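PDB 4F4F: threonine synthase from Brucella melitensis bv. 1, which probably catalyses the pyridoxal-phosphate-dependent conversion of O-phospho-L-homoserine and water to L-threonine and phosphate, the last step of threonine biosynthesis. Local coordinates for residues 110-114 and 434-438; 235-240 and 267-271; 288-294 and 315-321; 372-377 and 393-397; 387-392 and 414-420. One frame throughout, in Å; residues are numbered along the deposited sequence.

Overall arrangement
Three contacts start from strands of the mixed sheet: in contact 1, residues 110-114 follow strand 103-107; in contact 3, 288-294 follow strand 278-285; in contact 5, 414-420 follow strand 409-413. Contact 1 closes a loop of the chain within which the other four are nested. Inside it, contacts 2 and 3 come in series, then contacts 4 and 5, whose segments alternate and share helix 390-402; these two touch, centres about 10 Å apart. Contact 5 also meets contact 1 through a probable hydrogen bond, His-416 N to Leu-114 O (3.0 Å). Contact 5 holds His-391, Thr-414 and Ala-415 of the PLP pocket, and the Ser-318 side chain of contact 3 comes within about 6 Å of PLP (nearest atoms).

Contact 1: residues 110-114 and 434-438; sequences HGPTL and LPAWL
This is an apolar contact between two loops: one, after strand 103-107, leads to helix 117-134, whose first residue is Lys-117, the predicted cofactor lysine; the other is the C-terminal linker from helix 421-428 to strand 449-452 of the second, parallel sheet. The backbones stay apart: the closest CA pair, Pro-112 and Leu-438, is 9.0 Å apart, so side chains bridge the gap. Residues 111-114 form a type I beta turn closed by Leu-114 N to Gly-111 O at 3.0 Å; Leu-114, the last residue of the turn, has a left-handed backbone (phi/psi 58/32°) and aims its side chain across. In the mt rotamer, Leu-114 puts CD1 3.9 Å from Leu-434 CD2 and 3.8 Å from Leu-438 CD2, while its CD2 lies 3.8 Å from Pro-435 CG and 3.9 Å from Trp-437 CZ2. Residues 436-438 make a short 3-10 turn, with Leu-438 N bonded to Pro-435 O at 3.0 Å. Trp-437, with chi1 near 65°, turns its ring edge to the beta turn: CH2 is 3.6 Å from Pro-112 O, which accepts from Gln-181. Arg-89 makes a cation-pi contact with the indole. No direct hydrogen bond crosses; water 1 accepts from Trp-437 NE1 (2.7 Å) and donates to His-110 O (3.2 Å). Leu-114 thus supplies the apolar core, and the indole edge and one water complete it.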
# COMPACT_ATOMS: atom_id res chain seq x y z
N HIS A 110 -12.05 -2.01 -6.45
CA HIS A 110 -13.47 -1.78 -6.21
C HIS A 110 -13.80 -0.91 -5.01
O HIS A 110 -14.98 -0.70 -4.69
CB HIS A 110 -14.19 -3.11 -6.15
CG HIS A 110 -14.15 -3.85 -7.47
ND1 HIS A 110 -15.03 -3.61 -8.45
CD2 HIS A 110 -13.26 -4.79 -7.95
CE1 HIS A 110 -14.72 -4.37 -9.51
NE2 HIS A 110 -13.65 -5.11 -9.19
N GLY A 111 -12.77 -0.39 -4.36
CA GLY A 111 -12.97 0.48 -3.21
C GLY A 111 -13.15 1.93 -3.61
O GLY A 111 -13.15 2.24 -4.81
N PRO A 112 -13.29 2.83 -2.62
CA PRO A 112 -13.75 4.20 -2.82
C PRO A 112 -12.91 5.05 -3.73
O PRO A 112 -13.43 6.02 -4.25
CB PRO A 112 -13.73 4.80 -1.40
CG PRO A 112 -13.86 3.63 -0.52
CD PRO A 112 -13.14 2.52 -1.19
N THR A 113 -11.62 4.71 -3.93
CA THR A 113 -10.78 5.50 -4.84
C THR A 113 -10.23 4.70 -6.01
O THR A 113 -9.27 5.13 -6.67
CB THR A 113 -9.62 6.27 -4.13
OG1 THR A 113 -8.61 5.36 -3.65
CG2 THR A 113 -10.15 7.16 -3.02
N LEU A 114 -10.83 3.53 -6.26
CA LEU A 114 -10.47 2.71 -7.41
C LEU A 114 -9.01 2.30 -7.42
O LEU A 114 -8.40 2.15 -8.48
CB LEU A 114 -10.82 3.44 -8.71
CG LEU A 114 -12.22 4.06 -8.78
CD1 LEU A 114 -12.45 4.67 -10.17
CD2 LEU A 114 -13.29 3.03 -8.44
N LEU A 434 -15.59 5.40 -15.85
CA LEU A 434 -15.71 5.26 -14.40
C LEU A 434 -16.82 4.28 -14.08
O LEU A 434 -17.76 4.15 -14.86
CB LEU A 434 -16.04 6.61 -13.76
CG LEU A 434 -14.93 7.65 -13.74
CD1 LEU A 434 -15.52 9.06 -13.64
CD2 LEU A 434 -13.96 7.39 -12.59
N PRO A 435 -16.73 3.59 -12.94
CA PRO A 435 -17.88 2.82 -12.47
C PRO A 435 -19.12 3.71 -12.34
O PRO A 435 -19.00 4.92 -12.10
CB PRO A 435 -17.45 2.32 -11.08
CG PRO A 435 -15.99 2.53 -11.04
CD PRO A 435 -15.64 3.63 -11.95
N ALA A 436 -20.30 3.11 -12.47
CA ALA A 436 -21.57 3.83 -12.47
C ALA A 436 -21.77 4.65 -11.19
O ALA A 436 -22.25 5.77 -11.26
CB ALA A 436 -22.73 2.87 -12.67
N TRP A 437 -21.39 4.11 -10.04
CA TRP A 437 -21.62 4.80 -8.76
C TRP A 437 -20.75 6.05 -8.66
O TRP A 437 -21.05 6.96 -7.89
CB TRP A 437 -21.45 3.86 -7.57
CG TRP A 437 -20.04 3.38 -7.43
CD1 TRP A 437 -19.46 2.24 -7.99
CD2 TRP A 437 -18.97 4.05 -6.71
NE1 TRP A 437 -18.14 2.16 -7.67
CE2 TRP A 437 -17.77 3.22 -6.90
CE3 TRP A 437 -18.88 5.22 -5.96
CZ2 TRP A 437 -16.56 3.56 -6.34
CZ3 TRP A 437 -17.65 5.56 -5.40
CH2 TRP A 437 -16.52 4.74 -5.59
N LEU A 438 -19.70 6.13 -9.48
CA LEU A 438 -18.83 7.29 -9.52
C LEU A 438 -19.05 8.13 -10.79
O LEU A 438 -18.30 9.08 -11.07
CB LEU A 438 -17.38 6.79 -9.42
CG LEU A 438 -16.31 7.58 -8.67
CD1 LEU A 438 -16.82 8.22 -7.38
CD2 LEU A 438 -15.15 6.63 -8.40
O HOH W 1 -16.05 0.46 -7.53

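Contact 2: residues 235-240 and 267-271; sequences QVVYYF and AGYVA
Tyr-239 lays its ring flat over Gly-268, whose CA sits 3.4 Å from the ring centroid and 6° off the normal, a CH-pi contact at a helix-helix crossing in what is, consistent with the family, the fold type II PLP-enzyme architecture. The axes of segments 236-240 and 267-271 come within 8.3 Å, with a signed crossing angle of -58°. The nearest CA pair, Val-236 and Ala-267, is only 4.7 Å apart, as small residues at 267, 268 and 271 allow; a CB on Gly-268 would clash with the tyrosine ring. Tyr-239 adopts chi1 near -68° and chi2 near -88°, and its hydroxyl is hydrogen-bonded to the backbone oxygen of Asp-264, a cofactor-binding residue. Val-236, with chi1 t (177°), places CG2 3.9 Å from both Ala-267 CB and Val-270 CG1. Ala-271 CB is met by Tyr-239 CB at 3.9 Å, by Val-236 CG1 at 4.0 Å, and most closely by Phe-240 CE1 at 3.7 Å.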
# COMPACT_ATOMS: atom_id res chain seq x y z
N GLN A 235 -3.30 -6.09 3.94
CA GLN A 235 -3.09 -6.59 2.60
C GLN A 235 -2.83 -8.10 2.58
O GLN A 235 -3.03 -8.75 1.55
CB GLN A 235 -1.97 -5.82 1.97
CG GLN A 235 -2.32 -4.37 1.79
CD GLN A 235 -1.37 -3.66 0.86
OE1 GLN A 235 -0.55 -2.86 1.31
NE2 GLN A 235 -1.43 -4.01 -0.49
N VAL A 236 -2.48 -8.66 3.74
CA VAL A 236 -2.30 -10.11 3.88
C VAL A 236 -3.58 -10.86 3.47
O VAL A 236 -3.52 -11.93 2.86
CB VAL A 236 -1.92 -10.46 5.32
CG1 VAL A 236 -1.79 -11.99 5.50
CG2 VAL A 236 -0.62 -9.78 5.73
N VAL A 237 -4.74 -10.25 3.72
CA VAL A 237 -5.99 -10.91 3.58
C VAL A 237 -6.24 -11.39 2.15
O VAL A 237 -6.66 -12.53 1.93
CB VAL A 237 -7.16 -10.03 4.07
CG1 VAL A 237 -8.49 -10.76 3.87
CG2 VAL A 237 -6.99 -9.68 5.58
N TYR A 238 -6.03 -10.52 1.16
CA TYR A 238 -6.45 -10.88 -0.18
C TYR A 238 -5.57 -11.97 -0.81
O TYR A 238 -5.98 -12.64 -1.75
CB TYR A 238 -6.66 -9.69 -1.08
CG TYR A 238 -5.53 -8.73 -1.16
CD1 TYR A 238 -4.37 -9.05 -1.82
CD2 TYR A 238 -5.67 -7.44 -0.67
CE1 TYR A 238 -3.32 -8.12 -1.91
CE2 TYR A 238 -4.64 -6.53 -0.77
CZ TYR A 238 -3.49 -6.88 -1.38
OH TYR A 238 -2.47 -5.92 -1.48
N TYR A 239 -4.38 -12.17 -0.26
CA TYR A 239 -3.59 -13.34 -0.65
C TYR A 239 -4.28 -14.63 -0.22
O TYR A 239 -4.45 -15.54 -1.02
CB TYR A 239 -2.18 -13.28 -0.10
CG TYR A 239 -1.38 -12.21 -0.72
CD1 TYR A 239 -0.67 -12.43 -1.88
CD2 TYR A 239 -1.32 -10.95 -0.14
CE1 TYR A 239 0.08 -11.43 -2.46
CE2 TYR A 239 -0.61 -9.92 -0.74
CZ TYR A 239 0.11 -10.19 -1.89
OH TYR A 239 0.86 -9.23 -2.45
N PHE A 240 -4.78 -14.66 1.01
CA PHE A 240 -5.62 -15.76 1.44
C PHE A 240 -6.90 -15.95 0.61
O PHE A 240 -7.22 -17.07 0.19
CB PHE A 240 -6.00 -15.63 2.93
CG PHE A 240 -4.90 -16.09 3.88
CD1 PHE A 240 -3.85 -15.23 4.22
CD2 PHE A 240 -4.93 -17.34 4.45
CE1 PHE A 240 -2.86 -15.63 5.11
CE2 PHE A 240 -3.92 -17.75 5.30
CZ PHE A 240 -2.90 -16.90 5.64
N ALA A 267 3.30 -8.18 2.23
CA ALA A 267 2.09 -8.81 2.79
C ALA A 267 1.85 -10.22 2.28
O ALA A 267 1.40 -11.09 3.04
CB ALA A 267 0.84 -7.94 2.57
N GLY A 268 2.21 -10.45 1.02
CA GLY A 268 2.17 -11.80 0.43
C GLY A 268 3.21 -12.69 1.07
O GLY A 268 2.94 -13.86 1.38
N TYR A 269 4.39 -12.14 1.32
CA TYR A 269 5.42 -12.85 2.07
C TYR A 269 4.90 -13.24 3.46
O TYR A 269 5.15 -14.38 3.94
CB TYR A 269 6.71 -12.03 2.12
CG TYR A 269 7.78 -12.61 3.01
CD1 TYR A 269 8.65 -13.59 2.55
CD2 TYR A 269 7.92 -12.16 4.29
CE1 TYR A 269 9.61 -14.12 3.38
CE2 TYR A 269 8.92 -12.68 5.12
CZ TYR A 269 9.75 -13.65 4.65
OH TYR A 269 10.68 -14.19 5.51
N VAL A 270 4.19 -12.34 4.10
CA VAL A 270 3.67 -12.58 5.42
C VAL A 270 2.66 -13.72 5.35
O VAL A 270 2.68 -14.64 6.18
CB VAL A 270 3.01 -11.32 6.06
CG1 VAL A 270 2.29 -11.70 7.39
CG2 VAL A 270 4.08 -10.27 6.33
N ALA A 271 1.78 -13.69 4.36
CA ALA A 271 0.84 -14.78 4.17
C ALA A 271 1.54 -16.13 4.06
O ALA A 271 1.14 -17.11 4.69
CB ALA A 271 -0.03 -14.54 2.96

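Contact 3: residues 288-294 and 315-321; sequences NDILSRT and IQISSNF
Asn-288 opens the first segment, in the loop after strand 278-285 of the mixed sheet, in a protein whose family points to a fold type II PLP enzyme; this loop runs into helix 290-297, and the partner, 315-321, is the irregular loop before helix 321-328. Asn-288 CA lies 6.1 Å from Ile-315 CA, and Asn-288 CB 3.3 Å from Ile-315 O, while Asn-288 OD1 accepts from Ala-306 N. Asp-289 is at the N-cap position without a capping bond from its side chain, which instead forms a salt bridge with Arg-293, OD1 to NE 2.8 Å. Ile-290 (tt) begins the helix: CG2 is 4.2 Å from Ile-315 CD1 and CD1 is 3.4 Å from Gln-316 O, and water 2 links its N (3.1 Å) to Ile-315 O (3.0 Å). Leu-291 (mt) brings CD1 3.7 Å from Ser-318 OG, which is hydrogen-bonded to the O of Gly-260, a PLP-binding residue. Residues 318-321 form a type I beta turn, Phe-321 N to Ser-318 O 3.0 Å, that delivers the phenyl ring with chi1 t. Leu-291 CD2 makes a CH-pi contact with the face of the Phe-321 ring, 4.1 Å from its centroid and 23° off the normal, and Thr-294 CG2 approaches Phe-321 CZ at 3.9 Å.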
# COMPACT_ATOMS: atom_id res chain seq x y z
N ASN A 288 11.96 2.29 -13.28
CA ASN A 288 12.63 2.47 -11.99
C ASN A 288 12.75 1.10 -11.34
O ASN A 288 11.88 0.65 -10.59
CB ASN A 288 11.82 3.44 -11.13
CG ASN A 288 11.71 4.79 -11.78
OD1 ASN A 288 12.64 5.58 -11.71
ND2 ASN A 288 10.59 5.06 -12.44
N ASP A 289 13.85 0.43 -11.65
CA ASP A 289 13.94 -1.00 -11.49
C ASP A 289 14.97 -1.41 -10.44
O ASP A 289 15.52 -2.52 -10.52
CB ASP A 289 14.26 -1.61 -12.86
CG ASP A 289 15.64 -1.25 -13.39
OD1 ASP A 289 16.31 -0.29 -12.92
OD2 ASP A 289 16.05 -1.97 -14.31
N ILE A 290 15.19 -0.56 -9.44
CA ILE A 290 16.11 -0.87 -8.34
C ILE A 290 15.91 -2.28 -7.81
O ILE A 290 16.87 -3.01 -7.63
CB ILE A 290 16.06 0.19 -7.19
CG1 ILE A 290 17.28 -0.01 -6.27
CG2 ILE A 290 14.73 0.17 -6.41
CD1 ILE A 290 17.43 1.12 -5.29
N LEU A 291 14.65 -2.68 -7.65
CA LEU A 291 14.35 -4.00 -7.08
C LEU A 291 14.73 -5.12 -8.05
O LEU A 291 15.27 -6.15 -7.64
CB LEU A 291 12.90 -4.10 -6.66
CG LEU A 291 12.45 -3.17 -5.50
CD1 LEU A 291 10.93 -3.20 -5.34
CD2 LEU A 291 13.11 -3.56 -4.18
N SER A 292 14.43 -4.94 -9.33
CA SER A 292 14.86 -5.90 -10.33
C SER A 292 16.40 -6.00 -10.38
O SER A 292 16.96 -7.09 -10.33
CB SER A 292 14.27 -5.51 -11.70
OG SER A 292 14.63 -6.47 -12.68
N ARG A 293 17.08 -4.86 -10.43
CA ARG A 293 18.54 -4.86 -10.42
C ARG A 293 19.09 -5.52 -9.15
O ARG A 293 20.13 -6.19 -9.19
CB ARG A 293 19.11 -3.46 -10.55
CG ARG A 293 18.82 -2.84 -11.92
CD ARG A 293 19.41 -1.45 -12.04
NE ARG A 293 18.65 -0.36 -11.38
CZ ARG A 293 19.04 0.28 -10.27
NH1 ARG A 293 20.13 -0.10 -9.62
NH2 ARG A 293 18.31 1.28 -9.80
N THR A 294 18.41 -5.30 -8.04
CA THR A 294 18.82 -5.90 -6.78
C THR A 294 18.73 -7.41 -6.84
O THR A 294 19.66 -8.09 -6.44
CB THR A 294 17.99 -5.37 -5.56
OG1 THR A 294 18.23 -3.97 -5.41
CG2 THR A 294 18.41 -6.10 -4.28
N ILE A 315 9.64 4.93 -8.12
CA ILE A 315 10.40 4.99 -6.86
C ILE A 315 11.89 5.04 -7.10
O ILE A 315 12.40 4.36 -8.01
CB ILE A 315 10.14 3.76 -5.94
CG1 ILE A 315 10.37 2.42 -6.69
CG2 ILE A 315 8.74 3.84 -5.36
CD1 ILE A 315 10.75 1.23 -5.79
N GLN A 316 12.58 5.81 -6.27
CA GLN A 316 14.05 5.78 -6.23
C GLN A 316 14.53 4.65 -5.30
O GLN A 316 15.44 3.89 -5.63
CB GLN A 316 14.60 7.13 -5.75
CG GLN A 316 16.11 7.19 -5.86
CD GLN A 316 16.64 8.62 -5.87
OE1 GLN A 316 16.52 9.35 -4.89
NE2 GLN A 316 17.24 9.01 -6.98
N ILE A 317 13.88 4.55 -4.14
CA ILE A 317 14.11 3.47 -3.17
C ILE A 317 12.76 2.87 -2.75
O ILE A 317 11.71 3.46 -2.92
CB ILE A 317 14.86 3.95 -1.91
CG1 ILE A 317 14.10 5.07 -1.18
CG2 ILE A 317 16.29 4.40 -2.25
CD1 ILE A 317 14.76 5.53 0.13
N SER A 318 12.80 1.66 -2.21
CA SER A 318 11.58 0.97 -1.88
C SER A 318 11.43 0.91 -0.34
O SER A 318 12.15 0.17 0.32
CB SER A 318 11.63 -0.42 -2.49
OG SER A 318 10.42 -1.09 -2.33
N SER A 319 10.49 1.68 0.19
CA SER A 319 10.46 1.97 1.62
C SER A 319 10.33 0.72 2.53
O SER A 319 10.91 0.67 3.60
CB SER A 319 9.36 2.98 1.93
OG SER A 319 8.09 2.34 1.86
N ASN A 320 9.63 -0.31 2.09
CA ASN A 320 9.46 -1.50 2.92
C ASN A 320 10.40 -2.64 2.60
O ASN A 320 10.33 -3.70 3.22
CB ASN A 320 8.03 -1.99 2.81
CG ASN A 320 7.07 -1.03 3.47
OD1 ASN A 320 7.13 -0.85 4.66
ND2 ASN A 320 6.22 -0.39 2.69
N PHE A 321 11.30 -2.44 1.63
CA PHE A 321 12.29 -3.51 1.32
C PHE A 321 13.11 -3.91 2.56
O PHE A 321 13.45 -5.08 2.73
CB PHE A 321 13.21 -3.04 0.19
CG PHE A 321 14.12 -4.11 -0.34
CD1 PHE A 321 13.62 -5.29 -0.86
CD2 PHE A 321 15.49 -3.90 -0.36
CE1 PHE A 321 14.47 -6.26 -1.37
CE2 PHE A 321 16.34 -4.87 -0.85
CZ PHE A 321 15.83 -6.05 -1.37
O HOH W 2 14.34 2.35 -9.10

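Contact 4: residues 372-377 and 393-397; sequences ETAATI and AIGVK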
# COMPACT_ATOMS: atom_id res chain seq x y z
N GLU A 372 6.43 -1.59 -23.53
CA GLU A 372 6.04 -2.96 -23.18
C GLU A 372 4.73 -2.96 -22.43
O GLU A 372 3.86 -3.77 -22.67
CB GLU A 372 7.11 -3.64 -22.34
CG GLU A 372 8.34 -4.02 -23.15
CD GLU A 372 9.56 -4.33 -22.31
OE1 GLU A 372 9.54 -4.16 -21.09
OE2 GLU A 372 10.59 -4.71 -22.90
N THR A 373 4.59 -2.01 -21.50
CA THR A 373 3.35 -1.86 -20.73
C THR A 373 2.17 -1.52 -21.66
O THR A 373 1.10 -2.13 -21.55
CB THR A 373 3.51 -0.79 -19.65
OG1 THR A 373 4.64 -1.10 -18.79
CG2 THR A 373 2.27 -0.66 -18.81
N ALA A 374 2.36 -0.57 -22.58
CA ALA A 374 1.30 -0.24 -23.55
C ALA A 374 0.90 -1.46 -24.40
O ALA A 374 -0.29 -1.69 -24.67
CB ALA A 374 1.72 0.92 -24.44
N ALA A 375 1.90 -2.21 -24.85
CA ALA A 375 1.69 -3.37 -25.71
C ALA A 375 0.83 -4.41 -24.96
O ALA A 375 -0.06 -5.00 -25.54
CB ALA A 375 3.03 -3.96 -26.17
N THR A 376 1.12 -4.60 -23.67
CA THR A 376 0.35 -5.49 -22.80
C THR A 376 -1.09 -5.03 -22.65
O THR A 376 -2.03 -5.84 -22.80
CB THR A 376 1.02 -5.62 -21.44
OG1 THR A 376 2.41 -5.95 -21.64
CG2 THR A 376 0.34 -6.69 -20.58
N ILE A 377 -1.32 -3.74 -22.42
CA ILE A 377 -2.73 -3.25 -22.36
C ILE A 377 -3.46 -3.59 -23.66
O ILE A 377 -4.56 -4.13 -23.65
CB ILE A 377 -2.86 -1.73 -22.07
CG1 ILE A 377 -2.27 -1.37 -20.69
CG2 ILE A 377 -4.32 -1.30 -22.18
CD1 ILE A 377 -2.10 0.12 -20.44
N ALA A 393 -0.98 -3.69 -15.88
CA ALA A 393 -0.41 -4.27 -17.07
C ALA A 393 1.06 -4.64 -16.86
O ALA A 393 1.52 -5.64 -17.41
CB ALA A 393 -0.59 -3.34 -18.27
N ILE A 394 1.80 -3.83 -16.11
CA ILE A 394 3.16 -4.20 -15.70
C ILE A 394 3.15 -5.55 -15.03
O ILE A 394 3.92 -6.43 -15.39
CB ILE A 394 3.83 -3.11 -14.83
CG1 ILE A 394 4.09 -1.89 -15.74
CG2 ILE A 394 5.16 -3.62 -14.23
CD1 ILE A 394 4.65 -0.62 -15.07
N GLY A 395 2.28 -5.73 -14.05
CA GLY A 395 2.09 -7.03 -13.44
C GLY A 395 1.87 -8.18 -14.41
O GLY A 395 2.49 -9.25 -14.26
N VAL A 396 0.99 -8.00 -15.39
CA VAL A 396 0.70 -9.08 -16.36
C VAL A 396 1.93 -9.36 -17.23
O VAL A 396 2.35 -10.50 -17.38
CB VAL A 396 -0.53 -8.77 -17.24
CG1 VAL A 396 -0.72 -9.84 -18.30
CG2 VAL A 396 -1.80 -8.66 -16.38
N LYS A 397 2.55 -8.32 -17.77
CA LYS A 397 3.76 -8.51 -18.57
C LYS A 397 4.83 -9.35 -17.82
O LYS A 397 5.38 -10.34 -18.35
CB LYS A 397 4.34 -7.14 -18.97
CG LYS A 397 5.52 -7.21 -19.92
CD LYS A 397 6.87 -7.36 -19.28
CE LYS A 397 7.97 -7.09 -20.31
NZ LYS A 397 9.33 -7.14 -19.71
O HOH W 3 10.98 -7.02 -21.93
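A salt bridge, Lys-397 NZ to Glu-372 OE1 at 3.3 Å and weak as a hydrogen bond, spans this crossing, which packs together two successive helices of the chain, 370-384 and 390-402. Water 3 joins the same pair more tightly, donating to Glu-372 OE2 (2.5 Å) and accepting from Lys-397 NZ (2.8 Å). Each also has further partners: OE1 accepts from Thr-369 N, and NZ bonds Arg-367 O and pairs with Glu-401. Thr-376 OG1 turns back to Glu-372 O at 2.8 Å, leaving its CG2 to pack 3.5 Å from Ala-393 O and 4.0 Å from Val-396 CG1. Thr-373 OG1 is hydrogen-bonded to Ser-368 and Thr-369 and touches Ile-394 CG1 at 3.2 Å. The axes of segments 372-377 and 393-397 come within 8.7 Å at 90°, with Ala-393 CB at the crossing, 3.5 Å from Ile-377 CG1. Helix 370-384 thus lies across helix 390-402, with helix 421-428 against Ala-374 and Ile-377.

Contact 5: residues 387-392 and 414-420; sequences LLDPHS and TAHPAKF. With PLP (pyridoxal-5'-phosphate), chain C.
The pyridoxal-phosphate pocket is lined here by His-391, Thr-414 and Ala-415. Thr-414, chi1 near 51°, gives a hydrogen bond from OG1 to PLP N1 at 2.7 Å; Ala-415 CB is 3.7 Å from PLP C2A, which lies over one face of the His-391 ring. The segments approach closely, Asp-389 CA to Pro-417 CA 4.0 Å and Ser-392 CA to Thr-414 CA 5.8 Å. Asp-389 is the N-cap of helix 390-402: its OD2 accepts from Ser-392 N (2.9 Å) and Ser-392 OG (2.7 Å), and its OD1 weakly from His-391 N (3.2 Å) and firmly from His-391 ND1 (2.8 Å), a His-carboxylate pair that sets the imidazole, chi1 near -54°. His-391 NE2 is hydrogen-bonded to the backbone N of Ser-312. The other segment leaves strand 409-413 of the mixed sheet; a hydroxyl bonded to the pyridine nitrogen, as here, is a feature of fold type II PLP enzymes. Thr-414 N makes a weak hydrogen bond to Ser-392 OG at 3.1 Å, and water 4 joins Asp-389 N (3.0 Å) to Ala-415 O (2.8 Å). Residues 417-419 form a 3-10 turn; Pro-417 CB packs 3.8 Å from Leu-387 CD2. Phe-420, chi1 near -62°, sets CB 3.8 Å from Pro-390 CD, and the His-391 and Phe-420 rings form an oblique pair, centroids 4.7 Å apart, planes at 58°, with His-391 CE1 3.4 Å from Phe-420 CE2.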
# COMPACT_ATOMS: atom_id res chain seq x y z
N LEU A 387 -9.66 -4.74 -19.92
CA LEU A 387 -8.94 -3.49 -19.96
C LEU A 387 -8.11 -3.30 -18.68
O LEU A 387 -8.67 -3.19 -17.59
CB LEU A 387 -9.92 -2.33 -20.09
CG LEU A 387 -9.26 -0.98 -20.32
CD1 LEU A 387 -8.47 -0.92 -21.64
CD2 LEU A 387 -10.35 0.09 -20.27
N LEU A 388 -6.79 -3.22 -18.83
CA LEU A 388 -5.86 -2.96 -17.72
C LEU A 388 -5.41 -1.49 -17.66
O LEU A 388 -5.16 -0.84 -18.69
CB LEU A 388 -4.60 -3.81 -17.88
CG LEU A 388 -4.74 -5.33 -17.78
CD1 LEU A 388 -3.79 -6.04 -18.74
CD2 LEU A 388 -4.55 -5.78 -16.32
N ASP A 389 -5.21 -1.01 -16.44
CA ASP A 389 -4.45 0.20 -16.21
C ASP A 389 -2.95 -0.14 -16.41
O ASP A 389 -2.56 -1.32 -16.50
CB ASP A 389 -4.77 0.80 -14.81
CG ASP A 389 -3.62 0.65 -13.84
OD1 ASP A 389 -2.94 1.65 -13.57
OD2 ASP A 389 -3.39 -0.48 -13.35
N PRO A 390 -2.09 0.88 -16.45
CA PRO A 390 -0.65 0.61 -16.70
C PRO A 390 0.09 -0.14 -15.58
O PRO A 390 0.85 -1.04 -15.87
CB PRO A 390 -0.05 2.00 -16.91
CG PRO A 390 -1.11 2.99 -16.57
CD PRO A 390 -2.42 2.31 -16.55
N HIS A 391 -0.18 0.19 -14.32
CA HIS A 391 0.45 -0.51 -13.21
C HIS A 391 0.10 -2.00 -13.28
O HIS A 391 0.97 -2.87 -13.18
CB HIS A 391 0.02 0.06 -11.85
CG HIS A 391 0.21 1.56 -11.69
ND1 HIS A 391 -0.68 2.47 -12.17
CD2 HIS A 391 1.20 2.28 -11.06
CE1 HIS A 391 -0.27 3.70 -11.84
NE2 HIS A 391 0.90 3.58 -11.17
N SER A 392 -1.18 -2.29 -13.47
CA SER A 392 -1.65 -3.67 -13.54
C SER A 392 -1.11 -4.40 -14.76
O SER A 392 -0.76 -5.58 -14.69
CB SER A 392 -3.17 -3.70 -13.57
OG SER A 392 -3.71 -2.97 -12.48
N THR A 414 -3.82 -3.17 -9.43
CA THR A 414 -3.72 -2.23 -8.35
C THR A 414 -4.48 -0.92 -8.56
O THR A 414 -4.58 -0.14 -7.64
CB THR A 414 -2.23 -1.91 -8.06
OG1 THR A 414 -1.59 -1.54 -9.28
CG2 THR A 414 -1.48 -3.15 -7.52
N ALA A 415 -5.00 -0.68 -9.75
CA ALA A 415 -5.84 0.51 -10.04
C ALA A 415 -6.78 0.22 -11.17
O ALA A 415 -6.45 -0.57 -12.04
CB ALA A 415 -5.01 1.72 -10.40
N HIS A 416 -7.92 0.92 -11.17
CA HIS A 416 -8.89 0.85 -12.25
C HIS A 416 -8.32 1.61 -13.42
O HIS A 416 -7.70 2.66 -13.22
CB HIS A 416 -10.19 1.51 -11.78
CG HIS A 416 -11.37 1.30 -12.69
ND1 HIS A 416 -11.58 2.03 -13.80
CD2 HIS A 416 -12.47 0.44 -12.58
CE1 HIS A 416 -12.73 1.64 -14.39
NE2 HIS A 416 -13.27 0.66 -13.64
N PRO A 417 -8.55 1.12 -14.66
CA PRO A 417 -8.08 1.90 -15.81
C PRO A 417 -8.52 3.38 -15.87
O PRO A 417 -7.76 4.20 -16.38
CB PRO A 417 -8.61 1.13 -17.04
CG PRO A 417 -9.50 0.06 -16.52
CD PRO A 417 -9.17 -0.16 -15.08
N ALA A 418 -9.67 3.71 -15.32
CA ALA A 418 -10.13 5.10 -15.33
C ALA A 418 -9.30 6.05 -14.46
O ALA A 418 -9.46 7.25 -14.58
CB ALA A 418 -11.61 5.21 -14.96
N LYS A 419 -8.43 5.51 -13.61
CA LYS A 419 -7.51 6.32 -12.80
C LYS A 419 -6.33 6.84 -13.62
O LYS A 419 -5.65 7.78 -13.18
CB LYS A 419 -6.97 5.53 -11.59
CG LYS A 419 -7.86 5.50 -10.36
CD LYS A 419 -8.17 6.93 -9.89
CE LYS A 419 -8.08 7.15 -8.38
NZ LYS A 419 -6.90 6.64 -7.67
N PHE A 420 -6.06 6.24 -14.78
CA PHE A 420 -4.92 6.62 -15.62
C PHE A 420 -5.36 6.58 -17.07
O PHE A 420 -4.80 5.84 -17.88
CB PHE A 420 -3.73 5.69 -15.32
CG PHE A 420 -3.26 5.82 -13.90
CD1 PHE A 420 -2.52 6.91 -13.50
CD2 PHE A 420 -3.70 4.91 -12.93
CE1 PHE A 420 -2.14 7.07 -12.18
CE2 PHE A 420 -3.34 5.07 -11.62
CZ PHE A 420 -2.56 6.15 -11.23
N1 PLP C . 0.21 0.21 -8.16
C2 PLP C . -0.62 1.25 -7.78
C2A PLP C . -1.85 1.67 -8.56
C3 PLP C . -0.33 1.99 -6.52
O3 PLP C . -1.16 3.03 -6.14
C4 PLP C . 0.90 1.57 -5.75
C4A PLP C . 1.31 2.23 -4.47
C5 PLP C . 1.71 0.43 -6.24
C6 PLP C . 1.30 -0.20 -7.44
C5A PLP C . 2.93 -0.03 -5.42
O4P PLP C . 2.60 -0.56 -4.07
P PLP C . 3.67 -0.93 -2.88
O1P PLP C . 4.71 -1.82 -3.54
O2P PLP C . 4.21 0.43 -2.46
O3P PLP C . 2.92 -1.61 -1.76
O HOH W 4 -6.40 -2.46 -14.13